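Local coordinates for SnoaL-like domain-containing protein (Kribbella flavida, PDB 4GB5) that is of unknown function but carries a SnoaL-like domain of the NTF2 clan, with its cone-shaped fold, and assembles with two further copies of itself, at residues 99-104 with 113-118. Sequence-based numbering, arbitrary orientation.
Sequences AEHWLP and DRWLVV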
loop_
_atom_site.group_PDB
_atom_site.type_symbol
_atom_site.label_atom_id
_atom_site.label_comp_id
_atom_site.label_asym_id
_atom_site.label_seq_id
_atom_site.Cartn_x
_atom_site.Cartn_y
_atom_site.Cartn_z
ATOM N N ALA A 99 9.588 -2.278 1.438
ATOM C CA ALA A 99 10.274 -1.650 2.585
ATOM C C ALA A 99 11.423 -0.817 2.037
ATOM O O ALA A 99 12.332 -1.356 1.407
ATOM C CB ALA A 99 10.797 -2.681 3.536
ATOM N N GLU A 100 11.373 0.474 2.298
ATOM C CA GLU A 100 12.397 1.436 1.915
ATOM C C GLU A 100 13.214 1.799 3.141
ATOM O O GLU A 100 12.643 2.050 4.198
ATOM C CB GLU A 100 11.776 2.711 1.379
ATOM C CG GLU A 100 11.079 2.528 0.064
ATOM C CD GLU A 100 10.137 3.672 -0.232
ATOM O OE1 GLU A 100 9.133 3.855 0.519
ATOM O OE2 GLU A 100 10.402 4.398 -1.200
ATOM N N HIS A 101 14.541 1.900 2.978
ATOM C CA HIS A 101 15.426 2.253 4.092
ATOM C C HIS A 101 16.448 3.263 3.547
ATOM O O HIS A 101 17.212 2.946 2.606
ATOM C CB HIS A 101 16.209 1.045 4.598
ATOM C CG HIS A 101 15.408 -0.206 4.771
ATOM N ND1 HIS A 101 15.010 -0.992 3.709
ATOM C CD2 HIS A 101 15.015 -0.869 5.887
ATOM C CE1 HIS A 101 14.367 -2.054 4.152
ATOM N NE2 HIS A 101 14.335 -1.993 5.473
ATOM N N TRP A 102 16.463 4.467 4.103
ATOM C CA TRP A 102 17.358 5.529 3.656
ATOM C C TRP A 102 18.530 5.667 4.572
ATOM O O TRP A 102 18.361 5.826 5.778
ATOM C CB TRP A 102 16.599 6.836 3.560
ATOM C CG TRP A 102 15.625 6.900 2.381
ATOM C CD1 TRP A 102 15.935 7.225 1.093
ATOM C CD2 TRP A 102 14.237 6.604 2.402
ATOM N NE1 TRP A 102 14.808 7.151 0.324
ATOM C CE2 TRP A 102 13.751 6.797 1.106
ATOM C CE3 TRP A 102 13.342 6.221 3.402
ATOM C CZ2 TRP A 102 12.425 6.596 0.782
ATOM C CZ3 TRP A 102 12.015 6.052 3.069
ATOM C CH2 TRP A 102 11.591 6.205 1.764
ATOM N N LEU A 103 19.712 5.625 3.990
ATOM C CA LEU A 103 20.948 5.860 4.731
ATOM C C LEU A 103 21.201 7.347 4.830
ATOM O O LEU A 103 20.899 8.100 3.916
ATOM C CB LEU A 103 22.148 5.228 4.026
ATOM C CG LEU A 103 22.238 3.707 4.130
ATOM C CD1 LEU A 103 22.555 3.309 5.557
ATOM C CD2 LEU A 103 20.947 3.001 3.700
ATOM N N PRO A 104 21.804 7.774 5.933
ATOM C CA PRO A 104 22.209 9.174 6.021
ATOM C C PRO A 104 23.266 9.499 4.990
ATOM O O PRO A 104 24.050 8.671 4.578
ATOM C CB PRO A 104 22.774 9.294 7.438
ATOM C CG PRO A 104 23.206 7.931 7.789
ATOM C CD PRO A 104 22.274 6.972 7.075
ATOM N N ASP A 113 21.380 5.875 -1.876
ATOM C CA ASP A 113 21.119 5.976 -0.463
ATOM C C ASP A 113 19.907 5.210 -0.001
ATOM O O ASP A 113 19.596 5.239 1.167
ATOM C CB ASP A 113 21.022 7.423 -0.014
ATOM C CG ASP A 113 19.792 8.129 -0.512
ATOM O OD1 ASP A 113 19.044 7.547 -1.302
ATOM O OD2 ASP A 113 19.633 9.309 -0.098
ATOM N N ARG A 114 19.256 4.477 -0.887
ATOM C CA ARG A 114 18.017 3.812 -0.488
ATOM C C ARG A 114 18.073 2.326 -0.765
ATOM O O ARG A 114 18.244 1.893 -1.917
ATOM C CB ARG A 114 16.791 4.418 -1.175
ATOM C CG ARG A 114 15.437 3.932 -0.663
ATOM C CD ARG A 114 15.016 2.703 -1.378
ATOM N NE ARG A 114 14.471 2.949 -2.709
ATOM C CZ ARG A 114 14.935 2.475 -3.863
ATOM N NH1 ARG A 114 16.102 1.841 -3.961
ATOM N NH2 ARG A 114 14.268 2.739 -4.991
ATOM N N TRP A 115 17.963 1.540 0.302
ATOM C CA TRP A 115 17.896 0.094 0.223
ATOM C C TRP A 115 16.416 -0.273 0.151
ATOM O O TRP A 115 15.638 0.012 1.054
ATOM C CB TRP A 115 18.528 -0.542 1.485
ATOM C CG TRP A 115 18.362 -2.016 1.589
ATOM C CD1 TRP A 115 18.378 -2.968 0.561
ATOM C CD2 TRP A 115 18.176 -2.760 2.802
ATOM N NE1 TRP A 115 18.206 -4.232 1.100
ATOM C CE2 TRP A 115 18.059 -4.111 2.462
ATOM C CE3 TRP A 115 18.058 -2.396 4.143
ATOM C CZ2 TRP A 115 17.867 -5.095 3.421
ATOM C CZ3 TRP A 115 17.848 -3.365 5.070
ATOM C CH2 TRP A 115 17.788 -4.712 4.715
ATOM N N LEU A 116 16.059 -0.933 -0.938
ATOM C CA LEU A 116 14.686 -1.384 -1.176
ATOM C C LEU A 116 14.583 -2.878 -1.081
ATOM O O LEU A 116 15.375 -3.596 -1.703
ATOM C CB LEU A 116 14.230 -0.974 -2.594
ATOM C CG LEU A 116 12.762 -1.290 -2.890
ATOM C CD1 LEU A 116 11.801 -0.502 -2.065
ATOM C CD2 LEU A 116 12.550 -1.056 -4.400
ATOM N N VAL A 117 13.613 -3.342 -0.290
ATOM C CA VAL A 117 13.252 -4.756 -0.277
ATOM C C VAL A 117 11.799 -4.857 -0.645
ATOM O O VAL A 117 10.968 -4.213 -0.004
ATOM C CB VAL A 117 13.417 -5.356 1.118
ATOM C CG1 VAL A 117 12.944 -6.820 1.121
ATOM C CG2 VAL A 117 14.845 -5.245 1.534
ATOM N N VAL A 118 11.481 -5.664 -1.664
ATOM C CA VAL A 118 10.095 -6.005 -1.972
ATOM C C VAL A 118 9.930 -7.502 -1.820
ATOM O O VAL A 118 10.870 -8.262 -2.056
ATOM C CB VAL A 118 9.631 -5.544 -3.370
ATOM C CG1 VAL A 118 9.412 -3.999 -3.404
ATOM C CG2 VAL A 118 10.561 -5.984 -4.403
HETATM O O HOH W 1 12.396 4.937 -2.748
#
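H101 lies side by side with W115, its imidazole stacked face to face on the six-membered ring of the indole, centroids 4.2 Å apart and planes at 25°. The overlap is offset: CE3 of W115 sits under the imidazole toward its ND1 rim. H101 CG lies anti to the carbonyl carbon (chi1 -45°), and chi2 of 76° turns ND1 to donate to W115 O, 2.9 Å away, nearly straight and in the imidazole plane. That oxygen takes a second bond from H101 N, the two donors arriving from opposite faces of the carbonyl plane. An alanine at H101 would probably cost W115 O the ND1 bond, leaving that from H101 N, and strip the imidazole from an indole face that V117 CG2 still partly covers. Strands 90-102 and 114-128 are antiparallel neighbours in the curved sheet of the NTF2-like fold, joined through helix 105-108; just beyond the last strand pair, L103 N bonds to D113 O, 2.9 Å. On the sheet face carrying E100, W102, R114 and L116, R114 CG lies over the five-membered ring of W102, a CH-pi contact 3.7 Å from its centroid. R114 NE and E100 OE2 are 4.6 Å apart, too far for a salt bridge, and a water joins them, donating to OE2 at 2.6 Å and accepting from NE at 2.9 Å. The carboxylate pairs with R98 of its own chain and of the second subunit, while R114 bridges to E145 and approaches a bound phosphate. Y143 of the second subunit stacks on W102, bringing this face into the interface.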